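Local coordinates for protein phosphodiesterase (Candida albicans, PDB 6CPU) that belongs to the HD-superfamily phosphodiesterases, largely helical proteins, and carries a zinc and a magnesium ion in this model, at residues Q182-Y187 with L391-P396; L189-I194 with L253-A258; D229-V234 with F259-R264. One frame throughout, in Å; residues are numbered along the deposited sequence.

Interaction 1: residues Q182-Y187 with L391-P396; sequences QLIYLY and LRICWP
Y187 lays one face of its ring under C394 SG at the C-terminal end of helix 377-394, and following it outward from helix 177-193 covers one half of the contact. Its CB comes first, 4.2 Å from I393 CG2. CG stands anti to the backbone N (chi1 174°), on the side of the other helix. There CD2 passes near the carbonyl of I393, and CE2 lies 3.5 Å from C394 O. Across the ring, CE1 is 3.7 Å from C394 SG. That sulfur sits 3.9 Å from the centroid of the Y187 ring and 22° off its normal, displaced toward the rim, while C394 CB approaches CZ. At the tip, Y187 OH is 2.6 Å from a water lying at the ring edge, in plane. The same water donates a hydrogen bond of 2.9 Å to C394 O, so the phenol and the last turn of helix 377-394 are joined through solvent as well as through sulfur.

One turn earlier aliphatic carbon takes over on the 177-193 side, meeting a carbonyl and a guanidinium nitrogen as well as carbon. I184 CG1 rests 3.6 Å from I393 O, and I184 CD1 reaches on to R392 NH1 and to the ring of P396. I393 returns the contact with CD1, 4.0 Å from L183 CB. The carbonyl O of R392 is buried here with no hydrogen-bonding partner in the model. F259 of helix 253-264 packs on both Y187 and C394. The arrangement is a cysteine sulfur-aromatic contact over a tyrosine face, set where one helix meets the end of another.

Interaction 2: residues L189-I194 with L253-A258; sequences LMIEEI and LNELLA
In both N254 and I191 a branch stands anti to the backbone N: CG in N254 (chi1 -159°), CG2 in I191. The first sends N254 CG toward helix 177-193, and chi2 (49°) then turns the amide. I191 has a second branch, CG1, which lies beside N and there meets A258; CD1 goes on to E255. The side chains of N254 and I191 slide past each other in opposite directions, one polar and one apolar.

N254 ND2 donates to I194 O at 2.8 Å with an N-H...O angle of 153°. The amide nitrogen lies nearly in line with the I194 carbonyl, and that oxygen stays close to the plane of the amide. I191 O is also near, 2.7 Å from N254 ND2. The other end of the amide is occupied too, since N254 OD1 accepts from F196 N. One asparagine thereby grips the chain just as it leaves the helix, donating a hydrogen bond to the carbonyl of I194 and accepting one from the N-H of F196, which should fix the flip of the amide.

Next to this polar grip, I191 CG1 presses on A258 CB at 3.6 Å, the tightest apolar touch between the segments. I191 CD1 reaches 4.0 Å to E255 CG, the methylene at the base of an extended glutamate whose OE2 forms a salt bridge with R188, on the same helix as I191. F196 touches both A258 and L257. The segment axes approach to 9.5 Å. This is an oblique helix-helix crossing with broadly opposed directions, 131° between them, in which an asparagine of one helix holds the backbone where the other helix ends.

Interaction 3: residues D229-V234 with F259-R264; sequences DLVYCV and FIFIVR
V231 faces I260, F261 and R264 at once, each of its two methyls taking a different part of helix 253-264. CG1, anti to the backbone N (chi1 167°), lies 3.7 Å from I260 CG2 and 4.0 Å from F261 CE1. The other methyl, CG2, meets the arginine, 3.6 Å from R264 NH1 and 3.8 Å from R264 CD, with the side chains of V231 and R264 crossing at about a right angle. One turn on, V234 CG1 slides past I260 and touches both CG1 and CD1 of that residue, each at 3.7 Å. I260 is thus shared by the two valines: its CG2 lies mainly against V231, CG1 and CD1 mainly against V234.

This is a largely apolar helix-helix interface, with an arginine at one end, within the mostly helical phosphodiesterase fold, between helices 227-242 and 253-264. The segment axes run 9.8 Å apart at closest, with 126° between their N-to-C directions, and every touching residue is buried.

Further out, R264 is bent at chi3 (80°), which turns NE aside from the line of the chain. Its guanidinium is held by a salt bridge from NH1 to D228, just ahead of the valine segment, and by a hydrogen bond from NH2 to F33 O, so a buried charge has partners although V231 brings it only carbon. The F261 ring meets that of F196 and also touches L199 and L200. V234 also packs on V280 of helix 276-292, the helix that supplies the zinc ligand H278; the side chain of V234 is about 14 Å from the zinc ion.

How the interactions relate
Two helices tie the three contacts together: 177-193 serves interactions 1 and 2, and 253-264 serves interactions 2 and 3. Interaction 3 is the core contact, its centre about 9 Å from the centre of the chain, and is made by valine and isoleucine methyls, a phenylalanine ring and the flank of an arginine. The centres of interactions 1 and 2 lie about 19 and 20 Å out, only partly buried, and bring in polar chemistry: a water and a sulfur-aromatic contact in one, an asparagine-backbone bond in the other. All three abut: Y187 OH packs against the backbone of 253-258 and of F259, F259 touches L391 and C394, and L257 reaches V231.

Interaction 1: residues Q182-Y187 with L391-P396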
loop_
_atom_site.group_PDB
_atom_site.type_symbol
_atom_site.label_atom_id
_atom_site.label_comp_id
_atom_site.label_asym_id
_atom_site.label_seq_id
_atom_site.Cartn_x
_atom_site.Cartn_y
_atom_site.Cartn_z
ATOM N N GLN A 182 17.682 -17.629 -2.193
ATOM C CA GLN A 182 17.869 -17.332 -3.600
ATOM C C GLN A 182 17.134 -16.031 -3.987
ATOM O O GLN A 182 17.676 -15.207 -4.723
ATOM C CB GLN A 182 17.399 -18.510 -4.461
ATOM C CG GLN A 182 17.869 -18.494 -5.911
ATOM C CD GLN A 182 19.380 -18.649 -6.069
ATOM O OE1 GLN A 182 19.913 -18.502 -7.166
ATOM N NE2 GLN A 182 20.072 -18.938 -4.974
ATOM N N LEU A 183 15.909 -15.852 -3.495
ATOM C CA LEU A 183 15.191 -14.578 -3.713
ATOM C C LEU A 183 15.916 -13.388 -3.092
ATOM O O LEU A 183 15.928 -12.313 -3.677
ATOM C CB LEU A 183 13.757 -14.644 -3.167
ATOM C CG LEU A 183 12.847 -15.582 -3.952
ATOM C CD1 LEU A 183 11.525 -15.725 -3.249
ATOM C CD2 LEU A 183 12.627 -15.111 -5.387
ATOM N N ILE A 184 16.496 -13.578 -1.900
ATOM C CA ILE A 184 17.280 -12.538 -1.231
ATOM C C ILE A 184 18.490 -12.179 -2.094
ATOM O O ILE A 184 18.847 -11.005 -2.239
ATOM C CB ILE A 184 17.724 -12.971 0.193
ATOM C CG1 ILE A 184 16.518 -13.027 1.138
ATOM C CG2 ILE A 184 18.752 -12.003 0.773
ATOM C CD1 ILE A 184 16.783 -13.658 2.488
ATOM N N TYR A 185 19.109 -13.205 -2.670
ATOM C CA TYR A 185 20.259 -13.037 -3.548
ATOM C C TYR A 185 19.899 -12.214 -4.789
ATOM O O TYR A 185 20.622 -11.306 -5.176
ATOM C CB TYR A 185 20.799 -14.411 -3.949
ATOM C CG TYR A 185 21.772 -14.363 -5.101
ATOM C CD1 TYR A 185 21.407 -14.804 -6.367
ATOM C CD2 TYR A 185 23.060 -13.878 -4.920
ATOM C CE1 TYR A 185 22.300 -14.757 -7.426
ATOM C CE2 TYR A 185 23.960 -13.828 -5.968
ATOM C CZ TYR A 185 23.578 -14.268 -7.215
ATOM O OH TYR A 185 24.490 -14.211 -8.247
ATOM N N LEU A 186 18.757 -12.531 -5.385
ATOM C CA LEU A 186 18.273 -11.813 -6.562
ATOM C C LEU A 186 17.855 -10.387 -6.213
ATOM O O LEU A 186 18.069 -9.479 -6.996
ATOM C CB LEU A 186 17.130 -12.587 -7.218
ATOM C CG LEU A 186 17.480 -13.953 -7.819
ATOM C CD1 LEU A 186 16.239 -14.750 -8.189
ATOM C CD2 LEU A 186 18.374 -13.798 -9.033
ATOM N N TYR A 187 17.280 -10.190 -5.029
ATOM C CA TYR A 187 16.939 -8.852 -4.558
ATOM C C TYR A 187 18.207 -7.996 -4.460
ATOM O O TYR A 187 18.267 -6.875 -4.975
ATOM C CB TYR A 187 16.252 -8.942 -3.206
ATOM C CG TYR A 187 15.969 -7.610 -2.556
ATOM C CD1 TYR A 187 15.131 -6.680 -3.168
ATOM C CD2 TYR A 187 16.511 -7.291 -1.320
ATOM C CE1 TYR A 187 14.867 -5.459 -2.568
ATOM C CE2 TYR A 187 16.249 -6.084 -0.717
ATOM C CZ TYR A 187 15.427 -5.171 -1.347
ATOM O OH TYR A 187 15.172 -3.967 -0.736
ATOM N N LEU A 391 8.959 -8.261 3.727
ATOM C CA LEU A 391 10.026 -8.030 4.716
ATOM C C LEU A 391 10.984 -9.212 4.858
ATOM O O LEU A 391 12.182 -9.000 5.045
ATOM C CB LEU A 391 9.449 -7.628 6.080
ATOM C CG LEU A 391 8.645 -6.319 6.141
ATOM C CD1 LEU A 391 8.042 -6.133 7.518
ATOM C CD2 LEU A 391 9.513 -5.114 5.773
ATOM N N ARG A 392 10.478 -10.447 4.757
ATOM C CA ARG A 392 11.345 -11.637 4.879
ATOM C C ARG A 392 12.448 -11.644 3.821
ATOM O O ARG A 392 13.560 -12.111 4.078
ATOM C CB ARG A 392 10.519 -12.932 4.788
ATOM C CG ARG A 392 11.321 -14.231 4.913
ATOM C CD ARG A 392 11.956 -14.358 6.291
ATOM N NE ARG A 392 12.895 -15.479 6.373
ATOM C CZ ARG A 392 14.186 -15.450 6.034
ATOM N NH1 ARG A 392 14.763 -14.360 5.524
ATOM N NH2 ARG A 392 14.911 -16.557 6.190
ATOM N N ILE A 393 12.120 -11.141 2.627
ATOM C CA ILE A 393 13.069 -11.039 1.513
ATOM C C ILE A 393 13.852 -9.721 1.535
ATOM O O ILE A 393 15.074 -9.724 1.404
ATOM C CB ILE A 393 12.333 -11.202 0.154
ATOM C CG1 ILE A 393 11.576 -12.534 0.104
ATOM C CG2 ILE A 393 13.290 -11.042 -1.027
ATOM C CD1 ILE A 393 12.382 -13.765 0.474
ATOM N N CYS A 394 13.162 -8.596 1.707
ATOM C CA CYS A 394 13.780 -7.277 1.595
ATOM C C CYS A 394 14.484 -6.757 2.849
ATOM O O CYS A 394 15.423 -5.977 2.731
ATOM C CB CYS A 394 12.742 -6.239 1.196
ATOM S SG CYS A 394 12.066 -6.561 -0.433
ATOM N N TRP A 395 14.030 -7.169 4.025
ATOM C CA TRP A 395 14.495 -6.584 5.286
ATOM C C TRP A 395 14.422 -7.606 6.441
ATOM O O TRP A 395 13.875 -7.312 7.508
ATOM C CB TRP A 395 13.652 -5.335 5.599
ATOM C CG TRP A 395 14.342 -4.262 6.383
ATOM C CD1 TRP A 395 15.536 -4.356 7.059
ATOM C CD2 TRP A 395 13.867 -2.934 6.601
ATOM N NE1 TRP A 395 15.822 -3.165 7.677
ATOM C CE2 TRP A 395 14.815 -2.274 7.413
ATOM C CE3 TRP A 395 12.727 -2.233 6.194
ATOM C CZ2 TRP A 395 14.649 -0.943 7.830
ATOM C CZ3 TRP A 395 12.570 -0.912 6.602
ATOM C CH2 TRP A 395 13.522 -0.283 7.410
ATOM N N PRO A 396 14.978 -8.816 6.230
ATOM C CA PRO A 396 14.848 -9.872 7.239
ATOM C C PRO A 396 15.418 -9.506 8.613
ATOM O O PRO A 396 14.875 -9.934 9.639
ATOM C CB PRO A 396 15.618 -11.053 6.629
ATOM C CG PRO A 396 16.493 -10.462 5.590
ATOM C CD PRO A 396 15.759 -9.266 5.067
HETATM O O HOH W 1 16.117 -3.393 1.624
#

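Interaction 2: residues L189-I194 with L253-A258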
loop_
_atom_site.group_PDB
_atom_site.type_symbol
_atom_site.label_atom_id
_atom_site.label_comp_id
_atom_site.label_asym_id
_atom_site.label_seq_id
_atom_site.Cartn_x
_atom_site.Cartn_y
_atom_site.Cartn_z
ATOM N N LEU A 189 21.067 -8.461 -5.938
ATOM C CA LEU A 189 21.608 -8.280 -7.282
ATOM C C LEU A 189 20.960 -7.071 -7.952
ATOM O O LEU A 189 21.638 -6.248 -8.563
ATOM C CB LEU A 189 21.381 -9.542 -8.119
ATOM C CG LEU A 189 22.485 -10.077 -9.017
ATOM C CD1 LEU A 189 23.804 -10.245 -8.251
ATOM C CD2 LEU A 189 22.041 -11.408 -9.592
ATOM N N MET A 190 19.641 -6.950 -7.826
ATOM C CA MET A 190 18.959 -5.786 -8.393
ATOM C C MET A 190 19.410 -4.475 -7.763
ATOM O O MET A 190 19.553 -3.482 -8.466
ATOM C CB MET A 190 17.442 -5.935 -8.286
ATOM C CG MET A 190 16.909 -6.973 -9.244
ATOM S SD MET A 190 15.111 -7.057 -9.282
ATOM C CE MET A 190 14.787 -7.850 -7.703
ATOM N N ILE A 191 19.647 -4.465 -6.454
ATOM C CA ILE A 191 20.125 -3.263 -5.764
ATOM C C ILE A 191 21.500 -2.870 -6.306
ATOM O O ILE A 191 21.790 -1.687 -6.496
ATOM C CB ILE A 191 20.191 -3.479 -4.249
ATOM C CG1 ILE A 191 18.761 -3.524 -3.680
ATOM C CG2 ILE A 191 21.003 -2.384 -3.563
ATOM C CD1 ILE A 191 18.649 -4.169 -2.316
ATOM N N GLU A 192 22.310 -3.886 -6.573
ATOM C CA GLU A 192 23.670 -3.708 -7.072
ATOM C C GLU A 192 23.693 -3.139 -8.490
ATOM O O GLU A 192 24.504 -2.258 -8.797
ATOM C CB GLU A 192 24.393 -5.055 -7.036
ATOM C CG GLU A 192 25.906 -4.964 -7.037
ATOM C CD GLU A 192 26.567 -6.329 -7.132
ATOM O OE1 GLU A 192 27.636 -6.420 -7.766
ATOM O OE2 GLU A 192 26.013 -7.312 -6.592
ATOM N N GLU A 193 22.790 -3.617 -9.348
ATOM C CA GLU A 193 22.796 -3.236 -10.769
ATOM C C GLU A 193 21.791 -2.174 -11.208
ATOM O O GLU A 193 22.015 -1.505 -12.215
ATOM C CB GLU A 193 22.612 -4.473 -11.630
ATOM C CG GLU A 193 23.744 -5.480 -11.457
ATOM C CD GLU A 193 23.736 -6.553 -12.526
ATOM O OE1 GLU A 193 23.456 -6.248 -13.706
ATOM O OE2 GLU A 193 24.014 -7.715 -12.186
ATOM N N ILE A 194 20.683 -2.021 -10.490
ATOM C CA ILE A 194 19.663 -1.044 -10.895
ATOM C C ILE A 194 19.771 0.214 -10.063
ATOM O O ILE A 194 19.904 0.141 -8.847
ATOM C CB ILE A 194 18.243 -1.628 -10.772
ATOM C CG1 ILE A 194 18.106 -2.798 -11.743
ATOM C CG2 ILE A 194 17.188 -0.550 -11.038
ATOM C CD1 ILE A 194 16.823 -3.579 -11.625
ATOM N N LEU A 253 20.275 5.246 -0.078
ATOM C CA LEU A 253 19.161 5.623 -0.959
ATOM C C LEU A 253 18.684 4.485 -1.871
ATOM O O LEU A 253 17.499 4.193 -1.914
ATOM C CB LEU A 253 19.564 6.819 -1.825
ATOM C CG LEU A 253 18.662 7.222 -2.999
ATOM C CD1 LEU A 253 17.293 7.685 -2.524
ATOM C CD2 LEU A 253 19.324 8.323 -3.810
ATOM N N ASN A 254 19.596 3.875 -2.622
ATOM C CA ASN A 254 19.197 2.870 -3.617
ATOM C C ASN A 254 18.542 1.635 -3.012
ATOM O O ASN A 254 17.619 1.070 -3.601
ATOM C CB ASN A 254 20.375 2.418 -4.484
ATOM C CG ASN A 254 19.916 1.804 -5.796
ATOM O OD1 ASN A 254 19.090 2.381 -6.505
ATOM N ND2 ASN A 254 20.442 0.640 -6.126
ATOM N N GLU A 255 19.050 1.212 -1.858
ATOM C CA GLU A 255 18.533 0.052 -1.142
ATOM C C GLU A 255 17.132 0.308 -0.589
ATOM O O GLU A 255 16.258 -0.550 -0.689
ATOM C CB GLU A 255 19.488 -0.285 -0.006
ATOM C CG GLU A 255 19.230 -1.595 0.704
ATOM C CD GLU A 255 20.391 -1.972 1.614
ATOM O OE1 GLU A 255 21.551 -1.622 1.296
ATOM O OE2 GLU A 255 20.137 -2.602 2.656
ATOM N N LEU A 256 16.923 1.483 -0.003
ATOM C CA LEU A 256 15.580 1.871 0.453
ATOM C C LEU A 256 14.604 2.007 -0.702
ATOM O O LEU A 256 13.482 1.518 -0.619
ATOM C CB LEU A 256 15.603 3.167 1.259
ATOM C CG LEU A 256 15.994 3.053 2.724
ATOM C CD1 LEU A 256 15.922 4.425 3.381
ATOM C CD2 LEU A 256 15.112 2.056 3.468
ATOM N N LEU A 257 15.028 2.644 -1.791
ATOM C CA LEU A 257 14.164 2.738 -2.970
ATOM C C LEU A 257 13.776 1.363 -3.524
ATOM O O LEU A 257 12.625 1.154 -3.899
ATOM C CB LEU A 257 14.794 3.597 -4.061
ATOM C CG LEU A 257 14.915 5.108 -3.808
ATOM C CD1 LEU A 257 15.521 5.799 -5.023
ATOM C CD2 LEU A 257 13.589 5.757 -3.462
ATOM N N ALA A 258 14.717 0.419 -3.587
ATOM C CA ALA A 258 14.380 -0.924 -4.071
ATOM C C ALA A 258 13.251 -1.549 -3.230
ATOM O O ALA A 258 12.293 -2.115 -3.763
ATOM C CB ALA A 258 15.615 -1.832 -4.068
#

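Interaction 3: residues D229-V234 with F259-R264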
loop_
_atom_site.group_PDB
_atom_site.type_symbol
_atom_site.label_atom_id
_atom_site.label_comp_id
_atom_site.label_asym_id
_atom_site.label_seq_id
_atom_site.Cartn_x
_atom_site.Cartn_y
_atom_site.Cartn_z
ATOM N N ASP A 229 6.258 10.083 -7.162
ATOM C CA ASP A 229 6.449 11.017 -6.045
ATOM C C ASP A 229 6.264 10.289 -4.715
ATOM O O ASP A 229 6.993 10.512 -3.756
ATOM C CB ASP A 229 5.404 12.140 -6.052
ATOM C CG ASP A 229 5.537 13.129 -7.198
ATOM O OD1 ASP A 229 6.663 13.415 -7.685
ATOM O OD2 ASP A 229 4.460 13.673 -7.575
ATOM N N LEU A 230 5.240 9.438 -4.655
ATOM C CA LEU A 230 4.892 8.747 -3.416
ATOM C C LEU A 230 5.996 7.807 -2.936
ATOM O O LEU A 230 6.238 7.677 -1.732
ATOM C CB LEU A 230 3.558 8.013 -3.573
ATOM C CG LEU A 230 2.357 8.973 -3.642
ATOM C CD1 LEU A 230 1.148 8.297 -4.290
ATOM C CD2 LEU A 230 2.005 9.547 -2.266
ATOM N N VAL A 231 6.684 7.169 -3.875
ATOM C CA VAL A 231 7.852 6.349 -3.542
ATOM C C VAL A 231 8.878 7.201 -2.800
ATOM O O VAL A 231 9.413 6.796 -1.746
ATOM C CB VAL A 231 8.489 5.737 -4.812
ATOM C CG1 VAL A 231 9.874 5.145 -4.526
ATOM C CG2 VAL A 231 7.571 4.675 -5.391
ATOM N N TYR A 232 9.161 8.380 -3.344
ATOM C CA TYR A 232 10.154 9.252 -2.704
ATOM C C TYR A 232 9.687 9.739 -1.337
ATOM O O TYR A 232 10.489 9.837 -0.422
ATOM C CB TYR A 232 10.519 10.437 -3.584
ATOM C CG TYR A 232 11.799 11.088 -3.115
ATOM C CD1 TYR A 232 11.774 12.244 -2.331
ATOM C CD2 TYR A 232 13.034 10.536 -3.436
ATOM C CE1 TYR A 232 12.952 12.841 -1.892
ATOM C CE2 TYR A 232 14.217 11.128 -3.008
ATOM C CZ TYR A 232 14.172 12.278 -2.234
ATOM O OH TYR A 232 15.356 12.867 -1.794
ATOM N N CYS A 233 8.397 10.050 -1.202
ATOM C CA CYS A 233 7.832 10.391 0.102
ATOM C C CYS A 233 8.073 9.308 1.151
ATOM O O CYS A 233 8.441 9.609 2.289
ATOM C CB CYS A 233 6.337 10.679 0.001
ATOM S SG CYS A 233 5.913 12.183 -0.924
ATOM N N VAL A 234 7.869 8.046 0.777
ATOM C CA VAL A 234 8.146 6.952 1.690
ATOM C C VAL A 234 9.631 6.944 2.076
ATOM O O VAL A 234 9.970 6.777 3.243
ATOM C CB VAL A 234 7.756 5.589 1.088
ATOM C CG1 VAL A 234 8.152 4.457 2.028
ATOM C CG2 VAL A 234 6.259 5.527 0.828
ATOM N N PHE A 259 13.403 -1.476 -1.916
ATOM C CA PHE A 259 12.398 -1.955 -0.978
ATOM C C PHE A 259 11.039 -1.298 -1.236
ATOM O O PHE A 259 10.012 -1.974 -1.269
ATOM C CB PHE A 259 12.892 -1.709 0.454
ATOM C CG PHE A 259 11.822 -1.745 1.510
ATOM C CD1 PHE A 259 11.122 -2.908 1.787
ATOM C CD2 PHE A 259 11.535 -0.609 2.262
ATOM C CE1 PHE A 259 10.158 -2.938 2.777
ATOM C CE2 PHE A 259 10.577 -0.636 3.252
ATOM C CZ PHE A 259 9.879 -1.806 3.511
ATOM N N ILE A 260 11.045 0.014 -1.431
ATOM C CA ILE A 260 9.790 0.742 -1.617
ATOM C C ILE A 260 9.131 0.413 -2.955
ATOM O O ILE A 260 7.893 0.353 -3.043
ATOM C CB ILE A 260 9.998 2.263 -1.465
ATOM C CG1 ILE A 260 10.485 2.565 -0.047
ATOM C CG2 ILE A 260 8.701 3.022 -1.740
ATOM C CD1 ILE A 260 11.277 3.842 0.049
ATOM N N PHE A 261 9.934 0.194 -3.998
ATOM C CA PHE A 261 9.379 -0.260 -5.284
ATOM C C PHE A 261 8.672 -1.601 -5.129
ATOM O O PHE A 261 7.584 -1.814 -5.683
ATOM C CB PHE A 261 10.459 -0.372 -6.361
ATOM C CG PHE A 261 10.630 0.857 -7.190
ATOM C CD1 PHE A 261 11.366 1.931 -6.722
ATOM C CD2 PHE A 261 10.097 0.920 -8.471
ATOM C CE1 PHE A 261 11.542 3.064 -7.493
ATOM C CE2 PHE A 261 10.269 2.051 -9.250
ATOM C CZ PHE A 261 10.985 3.129 -8.757
ATOM N N ILE A 262 9.293 -2.502 -4.373
ATOM C CA ILE A 262 8.723 -3.814 -4.074
ATOM C C ILE A 262 7.398 -3.674 -3.330
ATOM O O ILE A 262 6.439 -4.350 -3.673
ATOM C CB ILE A 262 9.672 -4.678 -3.190
ATOM C CG1 ILE A 262 10.947 -5.138 -3.913
ATOM C CG2 ILE A 262 8.944 -5.859 -2.569
ATOM C CD1 ILE A 262 10.974 -5.029 -5.398
ATOM N N VAL A 263 7.344 -2.769 -2.347
ATOM C CA VAL A 263 6.101 -2.505 -1.612
ATOM C C VAL A 263 5.030 -1.950 -2.551
ATOM O O VAL A 263 3.893 -2.436 -2.555
ATOM C CB VAL A 263 6.309 -1.506 -0.443
ATOM C CG1 VAL A 263 4.969 -1.072 0.138
ATOM C CG2 VAL A 263 7.174 -2.116 0.645
ATOM N N ARG A 264 5.384 -0.946 -3.345
ATOM C CA ARG A 264 4.422 -0.353 -4.300
ATOM C C ARG A 264 3.836 -1.427 -5.220
ATOM O O ARG A 264 2.623 -1.445 -5.480
ATOM C CB ARG A 264 5.074 0.762 -5.112
ATOM C CG ARG A 264 4.137 1.440 -6.083
ATOM C CD ARG A 264 4.826 2.560 -6.826
ATOM N NE ARG A 264 5.645 2.073 -7.939
ATOM C CZ ARG A 264 6.264 2.852 -8.818
ATOM N NH1 ARG A 264 6.221 4.170 -8.700
ATOM N NH2 ARG A 264 6.937 2.312 -9.828
#